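Local coordinates for protein WipB (Legionella pneumophila, PDB 5NNY) that acts as a translocated Ser/Thr phosphatase that targets the host's lysosomal nutrient-sensing machinery, the chain here being its phosphatase domain, at residues Lys88-Leu93 against Gly119-Ile124; Gly26-Ser31 against Ile82-Thr87; Leu111-Tyr116 against His183-Lys188. All coordinates share one frame; numbering follows the deposited sequence. Where two conformers were deposited one is given.

Interaction 1. Residues Lys88-Leu93 against Gly119-Ile124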
loop_
_atom_site.group_PDB
_atom_site.type_symbol
_atom_site.label_atom_id
_atom_site.label_comp_id
_atom_site.label_asym_id
_atom_site.label_seq_id
_atom_site.Cartn_x
_atom_site.Cartn_y
_atom_site.Cartn_z
ATOM N N LYS A 88 -19.175 -5.476 4.679
ATOM C CA LYS A 88 -18.840 -6.878 4.900
ATOM C C LYS A 88 -17.873 -7.429 3.866
ATOM O O LYS A 88 -17.037 -8.277 4.191
ATOM C CB LYS A 88 -20.119 -7.720 4.909
ATOM C CG LYS A 88 -21.215 -7.129 5.781
ATOM C CD LYS A 88 -22.435 -8.026 5.882
ATOM C CE LYS A 88 -23.391 -7.510 6.953
ATOM N NZ LYS A 88 -22.686 -7.430 8.269
ATOM N N LYS A 89 -17.974 -6.968 2.626
ATOM C CA LYS A 89 -17.056 -7.395 1.581
ATOM C C LYS A 89 -15.629 -6.994 1.945
ATOM O O LYS A 89 -15.347 -5.813 2.166
ATOM C CB LYS A 89 -17.451 -6.744 0.256
ATOM C CG LYS A 89 -18.067 -7.649 -0.775
ATOM C CD LYS A 89 -17.683 -7.186 -2.172
ATOM C CE LYS A 89 -18.746 -7.550 -3.194
ATOM N NZ LYS A 89 -18.205 -7.615 -4.591
ATOM N N LEU A 90 -14.723 -7.969 1.990
ATOM C CA LEU A 90 -13.316 -7.668 2.241
ATOM C C LEU A 90 -12.617 -7.214 0.964
ATOM O O LEU A 90 -12.759 -7.839 -0.092
ATOM C CB LEU A 90 -12.587 -8.875 2.827
ATOM C CG LEU A 90 -11.072 -8.662 3.011
ATOM C CD1 LEU A 90 -10.794 -7.593 4.049
ATOM C CD2 LEU A 90 -10.377 -9.940 3.395
ATOM N N ILE A 91 -11.849 -6.129 1.077
ATOM C CA ILE A 91 -11.074 -5.551 -0.019
ATOM C C ILE A 91 -9.604 -5.781 0.294
ATOM O O ILE A 91 -9.112 -5.304 1.320
ATOM C CB ILE A 91 -11.343 -4.045 -0.167
ATOM C CG1 ILE A 91 -12.846 -3.760 -0.139
ATOM C CG2 ILE A 91 -10.708 -3.520 -1.429
ATOM C CD1 ILE A 91 -13.188 -2.396 0.450
ATOM N N ARG A 92 -8.901 -6.499 -0.576
ATOM C CA ARG A 92 -7.460 -6.693 -0.442
ATOM C C ARG A 92 -6.753 -5.904 -1.530
ATOM O O ARG A 92 -7.003 -6.123 -2.720
ATOM C CB ARG A 92 -7.064 -8.168 -0.545
ATOM C CG ARG A 92 -7.459 -9.034 0.616
ATOM C CD ARG A 92 -6.812 -10.431 0.506
ATOM N NE ARG A 92 -7.132 -11.255 1.676
ATOM C CZ ARG A 92 -8.239 -11.970 1.791
ATOM N NH1 ARG A 92 -9.113 -11.954 0.801
ATOM N NH2 ARG A 92 -8.477 -12.682 2.889
ATOM N N LEU A 93 -5.863 -5.001 -1.124
ATOM C CA LEU A 93 -5.003 -4.284 -2.057
ATOM C C LEU A 93 -3.648 -4.988 -2.137
ATOM O O LEU A 93 -2.887 -5.000 -1.166
ATOM C CB LEU A 93 -4.839 -2.829 -1.616
ATOM C CG LEU A 93 -5.984 -1.832 -1.885
ATOM C CD1 LEU A 93 -7.313 -2.228 -1.243
ATOM C CD2 LEU A 93 -5.586 -0.398 -1.442
ATOM N N GLY A 119 -16.423 2.347 7.855
ATOM C CA GLY A 119 -16.489 0.966 8.282
ATOM C C GLY A 119 -16.256 -0.092 7.227
ATOM O O GLY A 119 -16.630 -1.247 7.452
ATOM N N ALA A 120 -15.653 0.246 6.090
ATOM C CA ALA A 120 -15.329 -0.775 5.107
ATOM C C ALA A 120 -14.193 -1.658 5.618
ATOM O O ALA A 120 -13.380 -1.250 6.450
ATOM C CB ALA A 120 -14.954 -0.144 3.762
ATOM N N ASP A 121 -14.182 -2.896 5.155
ATOM C CA ASP A 121 -13.175 -3.871 5.545
ATOM C C ASP A 121 -12.122 -3.941 4.446
ATOM O O ASP A 121 -12.440 -4.318 3.317
ATOM C CB ASP A 121 -13.827 -5.234 5.775
ATOM C CG ASP A 121 -12.887 -6.227 6.434
ATOM O OD1 ASP A 121 -11.840 -5.807 6.970
ATOM O OD2 ASP A 121 -13.203 -7.438 6.410
ATOM N N PHE A 122 -10.880 -3.556 4.760
ATOM C CA PHE A 122 -9.841 -3.530 3.740
ATOM C C PHE A 122 -8.483 -3.874 4.333
ATOM O O PHE A 122 -8.232 -3.686 5.520
ATOM C CB PHE A 122 -9.782 -2.174 2.995
ATOM C CG PHE A 122 -9.317 -0.993 3.825
ATOM C CD1 PHE A 122 -10.203 -0.302 4.638
ATOM C CD2 PHE A 122 -8.008 -0.532 3.725
ATOM C CE1 PHE A 122 -9.783 0.799 5.374
ATOM C CE2 PHE A 122 -7.568 0.561 4.453
ATOM C CZ PHE A 122 -8.461 1.236 5.281
ATOM N N GLU A 123 -7.610 -4.431 3.507
ATOM C CA GLU A 123 -6.240 -4.661 3.940
ATOM C C GLU A 123 -5.304 -4.351 2.790
ATOM O O GLU A 123 -5.659 -4.497 1.617
ATOM C CB GLU A 123 -5.998 -6.090 4.435
ATOM C CG GLU A 123 -6.347 -7.143 3.426
ATOM C CD GLU A 123 -6.275 -8.538 4.006
ATOM O OE1 GLU A 123 -5.832 -9.444 3.279
ATOM O OE2 GLU A 123 -6.650 -8.721 5.188
ATOM N N ILE A 124 -4.099 -3.929 3.161
ATOM C CA ILE A 124 -3.076 -3.422 2.255
ATOM C C ILE A 124 -1.828 -4.271 2.436
ATOM O O ILE A 124 -1.280 -4.349 3.537
ATOM C CB ILE A 124 -2.761 -1.942 2.532
ATOM C CG1 ILE A 124 -4.041 -1.126 2.415
ATOM C CG2 ILE A 124 -1.730 -1.416 1.543
ATOM C CD1 ILE A 124 -3.904 0.323 2.901
HETATM O O HOH W 1 -16.142 -3.478 2.924
HETATM O O HOH W 2 -7.846 -11.404 5.597
#
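The guanidinium of R92 carries CD2 of L90 over the centre of one face, 3.2 Å above its plane, while the carboxylate of E123 approaches obliquely, its own plane turned 82° away. On the other side of the sheet the F122 ring has I124 CD1 at its edge, in plane; H189 stacks on this ring, and L112, L115 and Y116 of helix 105-117 pack around it. The backbones are neighbouring parallel strands of a beta-alpha-beta unit, in register I91 with F122, R92 with E123 and L93 with I124. I91 N reaches D121 O at 2.9 Å from above the carbonyl plane, E123 N meets I91 O at 2.8 Å, and L93 N gives an almost straight bond (179°) to E123 O. Branched I91 suits such a strand, its CB lying 4.0 Å from F122 CB. E123 holds CG in the crowded position between N and the carbonyl carbon (chi1 56°) and then extends alongside R92, so that R92 NE lies 2.7 Å from E123 OE1, a salt bridge whose hydrogen bond is weak and bent. A water joins E123 OE2 (3.0 Å) weakly to R92 NH2. With D5 also pairing with R92, and K191 and S194 gripping E123, the buried charges compensate one another, which probably keeps both groups ionised.

Interaction 2. Residues Gly26-Ser31 against Ile82-Thr87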
loop_
_atom_site.group_PDB
_atom_site.type_symbol
_atom_site.label_atom_id
_atom_site.label_comp_id
_atom_site.label_asym_id
_atom_site.label_seq_id
_atom_site.Cartn_x
_atom_site.Cartn_y
_atom_site.Cartn_z
ATOM N N GLY A 26 -19.473 -2.766 -5.734
ATOM C CA GLY A 26 -20.494 -2.522 -4.739
ATOM C C GLY A 26 -19.997 -2.147 -3.363
ATOM O O GLY A 26 -20.700 -2.383 -2.375
ATOM N N ILE A 27 -18.802 -1.562 -3.262
ATOM C CA ILE A 27 -18.369 -1.054 -1.966
ATOM C C ILE A 27 -18.909 0.349 -1.719
ATOM O O ILE A 27 -19.264 0.693 -0.587
ATOM C CB ILE A 27 -16.835 -1.078 -1.852
ATOM C CG1 ILE A 27 -16.294 -2.461 -2.194
ATOM C CG2 ILE A 27 -16.414 -0.641 -0.443
ATOM C CD1 ILE A 27 -16.693 -3.494 -1.176
ATOM N N ILE A 28 -18.919 1.210 -2.742
ATOM C CA ILE A 28 -19.298 2.604 -2.548
ATOM C C ILE A 28 -20.347 3.002 -3.567
ATOM O O ILE A 28 -20.430 2.450 -4.667
ATOM C CB ILE A 28 -18.107 3.589 -2.651
ATOM C CG1 ILE A 28 -17.553 3.586 -4.067
ATOM C CG2 ILE A 28 -17.037 3.263 -1.624
ATOM C CD1 ILE A 28 -16.386 4.559 -4.269
ATOM N N ALA A 29 -21.130 4.002 -3.185
ATOM C CA ALA A 29 -22.062 4.674 -4.078
ATOM C C ALA A 29 -21.623 6.118 -4.274
ATOM O O ALA A 29 -21.225 6.798 -3.325
ATOM C CB ALA A 29 -23.492 4.626 -3.536
ATOM N N ILE A 30 -21.676 6.562 -5.522
ATOM C CA ILE A 30 -21.322 7.924 -5.908
ATOM C C ILE A 30 -22.153 8.230 -7.136
ATOM O O ILE A 30 -22.350 7.363 -7.988
ATOM C CB ILE A 30 -19.800 8.074 -6.180
ATOM C CG1 ILE A 30 -19.400 9.539 -6.421
ATOM C CG2 ILE A 30 -19.380 7.251 -7.392
ATOM C CD1 ILE A 30 -17.890 9.707 -6.754
ATOM N N SER A 31 -22.670 9.442 -7.213
ATOM C CA SER A 31 -23.516 9.793 -8.333
ATOM C C SER A 31 -22.709 9.811 -9.627
ATOM O O SER A 31 -21.488 10.007 -9.613
ATOM C CB SER A 31 -24.182 11.148 -8.112
ATOM O OG SER A 31 -23.249 12.227 -8.140
ATOM N N ILE A 82 -19.220 10.554 -1.010
ATOM C CA ILE A 82 -19.080 9.125 -1.260
ATOM C C ILE A 82 -19.640 8.388 -0.051
ATOM O O ILE A 82 -19.368 8.765 1.096
ATOM C CB ILE A 82 -17.612 8.751 -1.521
ATOM C CG1 ILE A 82 -17.158 9.318 -2.877
ATOM C CG2 ILE A 82 -17.418 7.251 -1.452
ATOM C CD1 ILE A 82 -15.629 9.174 -3.145
ATOM N N LYS A 83 -20.470 7.383 -0.302
ATOM C CA LYS A 83 -21.037 6.567 0.762
ATOM C C LYS A 83 -20.576 5.134 0.594
ATOM O O LYS A 83 -20.656 4.575 -0.501
ATOM C CB LYS A 83 -22.569 6.620 0.771
ATOM C CG LYS A 83 -23.131 6.426 2.171
ATOM C CD LYS A 83 -24.523 5.843 2.164
ATOM C CE LYS A 83 -24.956 5.544 3.591
ATOM N NZ LYS A 83 -23.800 5.084 4.419
ATOM N N ILE A 84 -20.087 4.554 1.682
ATOM C CA ILE A 84 -19.798 3.129 1.725
ATOM C C ILE A 84 -21.122 2.404 1.923
ATOM O O ILE A 84 -21.877 2.720 2.851
ATOM C CB ILE A 84 -18.795 2.796 2.840
ATOM C CG1 ILE A 84 -17.356 3.070 2.380
ATOM C CG2 ILE A 84 -18.898 1.340 3.252
ATOM C CD1 ILE A 84 -17.053 4.527 2.018
ATOM N N ILE A 85 -21.434 1.481 1.023
ATOM C CA ILE A 85 -22.692 0.739 1.057
ATOM C C ILE A 85 -22.498 -0.726 1.393
ATOM O O ILE A 85 -23.495 -1.453 1.514
ATOM C CB ILE A 85 -23.458 0.859 -0.278
ATOM C CG1 ILE A 85 -22.628 0.249 -1.410
ATOM C CG2 ILE A 85 -23.762 2.302 -0.565
ATOM C CD1 ILE A 85 -23.314 0.246 -2.760
ATOM N N ASN A 86 -21.259 -1.191 1.522
ATOM C CA ASN A 86 -20.974 -2.573 1.880
ATOM C C ASN A 86 -19.793 -2.588 2.833
ATOM O O ASN A 86 -18.667 -2.263 2.437
ATOM C CB ASN A 86 -20.680 -3.434 0.648
ATOM C CG ASN A 86 -20.690 -4.926 0.966
ATOM O OD1 ASN A 86 -20.357 -5.327 2.075
ATOM N ND2 ASN A 86 -21.100 -5.739 0.008
ATOM N N THR A 87 -20.059 -2.967 4.081
ATOM C CA THR A 87 -19.051 -3.066 5.124
ATOM C C THR A 87 -18.643 -4.503 5.414
ATOM O O THR A 87 -17.832 -4.731 6.317
ATOM C CB THR A 87 -19.570 -2.412 6.409
ATOM O OG1 THR A 87 -20.716 -3.139 6.869
ATOM C CG2 THR A 87 -19.968 -0.969 6.151
#
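A29 N donates to K83 O at 2.8 Å and K83 N returns a nearly straight bond to A29 O (3.2 Å, 178°), the hydrogen-bonded pair of a two-stranded antiparallel ribbon set apart from the main sheet. Fifty residues, many of them helical, separate the strands, so this is no hairpin. Beside that pair, I28 and I84 form the non-hydrogen-bonded one, with I28 CG2 3.9 Å from I84 CD1. I28 puts CG1 in the crowded position between N and the carbonyl carbon (chi1 66°), which sets CG2 beside N, toward the I84 methyl; its CB meets I82 CG2 through the backbone pairing. I30 lies alongside I82, pointing the same way, and its CD1 touches I82 CG1 at 4.0 Å. Beta-branched isoleucines suit extended backbone, and they also meet the helices behind: L19, L22 and V23 of helix 15-24 touch I28, while L111 and L115 of helix 105-117 take I82 and I84. On the A29 face, the small methyl A29 CB meets I85 CG2 at 3.8 Å. Further out, Q118 bonds to I84 N and I82 O, holding the outer edge of strand 83-84. G26, whose positive phi closes helix 15-24 in a Schellman motif, sets the chain turning into the ribbon. N86 makes an Asx turn, its OD1 accepting from N of K88 and of K89, and I27 O takes the N-H of I85 at 2.8 Å, from 31° above its carbonyl plane, and, weakly, that of N86.

Interaction 3. Residues Leu111-Tyr116 against His183-Lys188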
loop_
_atom_site.group_PDB
_atom_site.type_symbol
_atom_site.label_atom_id
_atom_site.label_comp_id
_atom_site.label_asym_id
_atom_site.label_seq_id
_atom_site.Cartn_x
_atom_site.Cartn_y
_atom_site.Cartn_z
ATOM N N LEU A 111 -9.334 8.582 -0.000
ATOM C CA LEU A 111 -10.234 7.457 -0.249
ATOM C C LEU A 111 -10.110 6.409 0.845
ATOM O O LEU A 111 -11.120 5.904 1.344
ATOM C CB LEU A 111 -9.961 6.833 -1.623
ATOM C CG LEU A 111 -10.651 7.566 -2.778
ATOM C CD1 LEU A 111 -10.170 7.035 -4.100
ATOM C CD2 LEU A 111 -12.187 7.434 -2.687
ATOM N N LEU A 112 -8.874 6.056 1.213
ATOM C CA LEU A 112 -8.665 5.132 2.321
ATOM C C LEU A 112 -9.300 5.655 3.604
ATOM O O LEU A 112 -9.903 4.891 4.360
ATOM C CB LEU A 112 -7.169 4.878 2.536
ATOM C CG LEU A 112 -6.424 4.202 1.383
ATOM C CD1 LEU A 112 -4.920 4.056 1.681
ATOM C CD2 LEU A 112 -7.065 2.826 1.060
ATOM N N GLN A 113 -9.148 6.951 3.884
ATOM C CA GLN A 113 -9.734 7.525 5.098
ATOM C C GLN A 113 -11.256 7.386 5.117
ATOM O O GLN A 113 -11.845 7.022 6.144
ATOM C CB GLN A 113 -9.324 8.990 5.207
ATOM C CG GLN A 113 -9.764 9.696 6.482
ATOM C CD GLN A 113 -9.249 11.125 6.483
ATOM O OE1 GLN A 113 -9.380 11.824 5.485
ATOM N NE2 GLN A 113 -8.636 11.550 7.583
ATOM N N ALA A 114 -11.911 7.661 3.990
ATOM C CA ALA A 114 -13.362 7.495 3.915
ATOM C C ALA A 114 -13.768 6.031 4.063
ATOM O O ALA A 114 -14.761 5.720 4.729
ATOM C CB ALA A 114 -13.888 8.054 2.596
ATOM N N LEU A 115 -13.017 5.118 3.445
ATOM C CA LEU A 115 -13.298 3.696 3.630
ATOM C C LEU A 115 -13.250 3.331 5.107
ATOM O O LEU A 115 -14.165 2.682 5.636
ATOM C CB LEU A 115 -12.302 2.857 2.822
ATOM C CG LEU A 115 -12.524 2.837 1.314
ATOM C CD1 LEU A 115 -11.380 2.131 0.587
ATOM C CD2 LEU A 115 -13.873 2.167 0.974
ATOM N N TYR A 116 -12.215 3.789 5.805
ATOM C CA TYR A 116 -12.054 3.452 7.216
ATOM C C TYR A 116 -13.149 4.107 8.063
ATOM O O TYR A 116 -13.803 3.446 8.884
ATOM C CB TYR A 116 -10.648 3.872 7.681
ATOM C CG TYR A 116 -10.466 3.961 9.188
ATOM C CD1 TYR A 116 -10.287 2.815 9.952
ATOM C CD2 TYR A 116 -10.469 5.198 9.842
ATOM C CE1 TYR A 116 -10.114 2.889 11.322
ATOM C CE2 TYR A 116 -10.295 5.284 11.220
ATOM C CZ TYR A 116 -10.117 4.120 11.949
ATOM O OH TYR A 116 -9.945 4.175 13.316
ATOM N N HIS A 183 -1.077 7.342 10.456
ATOM C CA HIS A 183 -1.159 6.676 11.753
ATOM C C HIS A 183 -2.565 6.149 12.046
ATOM O O HIS A 183 -2.717 5.060 12.615
ATOM C CB HIS A 183 -0.717 7.652 12.856
ATOM C CG HIS A 183 0.749 7.968 12.835
ATOM N ND1 HIS A 183 1.708 7.077 13.265
ATOM C CD2 HIS A 183 1.418 9.080 12.445
ATOM C CE1 HIS A 183 2.906 7.622 13.132
ATOM N NE2 HIS A 183 2.757 8.840 12.643
ATOM N N GLN A 184 -3.601 6.909 11.684
ATOM C CA GLN A 184 -4.965 6.536 12.065
ATOM C C GLN A 184 -5.592 5.533 11.108
ATOM O O GLN A 184 -6.505 4.792 11.489
ATOM C CB GLN A 184 -5.846 7.784 12.134
ATOM C CG GLN A 184 -5.455 8.706 13.246
ATOM C CD GLN A 184 -5.679 8.068 14.599
ATOM O OE1 GLN A 184 -6.703 7.417 14.831
ATOM N NE2 GLN A 184 -4.715 8.235 15.498
ATOM N N VAL A 185 -5.135 5.509 9.868
ATOM C CA VAL A 185 -5.798 4.767 8.808
ATOM C C VAL A 185 -4.843 3.777 8.163
ATOM O O VAL A 185 -5.074 2.563 8.184
ATOM C CB VAL A 185 -6.375 5.725 7.749
ATOM C CG1 VAL A 185 -7.005 4.929 6.609
ATOM C CG2 VAL A 185 -7.404 6.657 8.402
ATOM N N TYR A 186 -3.765 4.291 7.582
ATOM C CA TYR A 186 -2.961 3.466 6.685
ATOM C C TYR A 186 -2.246 2.336 7.421
ATOM O O TYR A 186 -2.352 1.157 7.034
ATOM C CB TYR A 186 -1.953 4.345 5.937
ATOM C CG TYR A 186 -1.134 3.567 4.922
ATOM C CD1 TYR A 186 -1.632 3.332 3.635
ATOM C CD2 TYR A 186 0.149 3.098 5.237
ATOM C CE1 TYR A 186 -0.888 2.632 2.689
ATOM C CE2 TYR A 186 0.897 2.386 4.296
ATOM C CZ TYR A 186 0.380 2.160 3.027
ATOM O OH TYR A 186 1.130 1.480 2.082
ATOM N N LYS A 187 -1.497 2.667 8.474
ATOM C CA LYS A 187 -0.558 1.685 9.020
ATOM C C LYS A 187 -1.266 0.536 9.724
ATOM O O LYS A 187 -0.735 -0.577 9.768
ATOM C CB LYS A 187 0.447 2.352 9.975
ATOM C CG LYS A 187 -0.129 2.809 11.323
ATOM C CD LYS A 187 0.978 3.339 12.223
ATOM C CE LYS A 187 0.473 3.672 13.633
ATOM N NZ LYS A 187 1.544 4.401 14.365
ATOM N N LYS A 188 -2.437 0.771 10.299
ATOM C CA LYS A 188 -3.086 -0.326 10.995
ATOM C C LYS A 188 -3.834 -1.262 10.053
ATOM O O LYS A 188 -4.345 -2.289 10.508
ATOM C CB LYS A 188 -4.003 0.234 12.082
ATOM C CG LYS A 188 -3.212 0.865 13.241
ATOM C CD LYS A 188 -4.022 1.879 14.058
ATOM C CE LYS A 188 -3.098 2.878 14.804
ATOM N NZ LYS A 188 -2.362 2.287 15.969
HETATM O O HOH W 3 -6.871 4.379 14.214
#
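Y116 throws its ring away from its own backbone N (CG anti to it, chi1 163°), and V185 holds CG1 anti to N and CG2 beside it, so the two methyls of the valine lie against the same side of the helix opposite, at L112 and at Y116. CG1 faces the backbone and CB of L112, 3.7 Å from L112 O, and CG2 meets Y116 CD2 at 3.7 Å, approaching the ring obliquely. Y186 also has CG anti to N (chi1 -177°). Its ring runs side by side with L112, whose CD1 reaches the ring edge near its plane, 3.9 Å from Y186 CD1. A compact, branched V185 suits this spot because its two methyls can fill the shallow groove between L112 and Y116, one helical turn apart. The two helices cover the same face of the central sheet in the calcineurin-like phosphoesterase fold: 105-117 is the crossover helix of a beta-alpha-beta unit, and 175-186, loosened near its end by a wider pi-type turn, leads into strand 190-198. L112 rests on I124, and Y186 likewise packs on I124, while its OH bonds to E97 and its ring meets F133 edge-to-face. Toward the solvent side the contact becomes polar. Q184 O lies over one face of the Y116 ring, 3.7 Å above the plane and offset toward the rim. A single water donates to Q184 O at 2.8 Å and to Q184 OE1, and also shares a hydrogen bond with Y116 OH at 3.2 Å.

In the fold
Interaction 1 pairs two neighbouring strands of the six-stranded mixed sheet, and both other contacts touch it. Its centre lies about 11 Å from that of interaction 3 and about 13 Å from that of interaction 2. Helix 105-117 ties all three: L115 O probably accepts a hydrogen bond from A120 N (2.9 Å), and A114 O lies 3.7 Å from I84 CD1. Interaction 2 meets the sheet directly where I27 CD1 lies 3.6 Å from K89 CB and I27 CG2 lies 3.8 Å from I91 CD1. In calcineurin-like phosphatases the metal-binding residues lie in loops at the C-terminal ends of such strands; no metal or site residue is identified in these contacts.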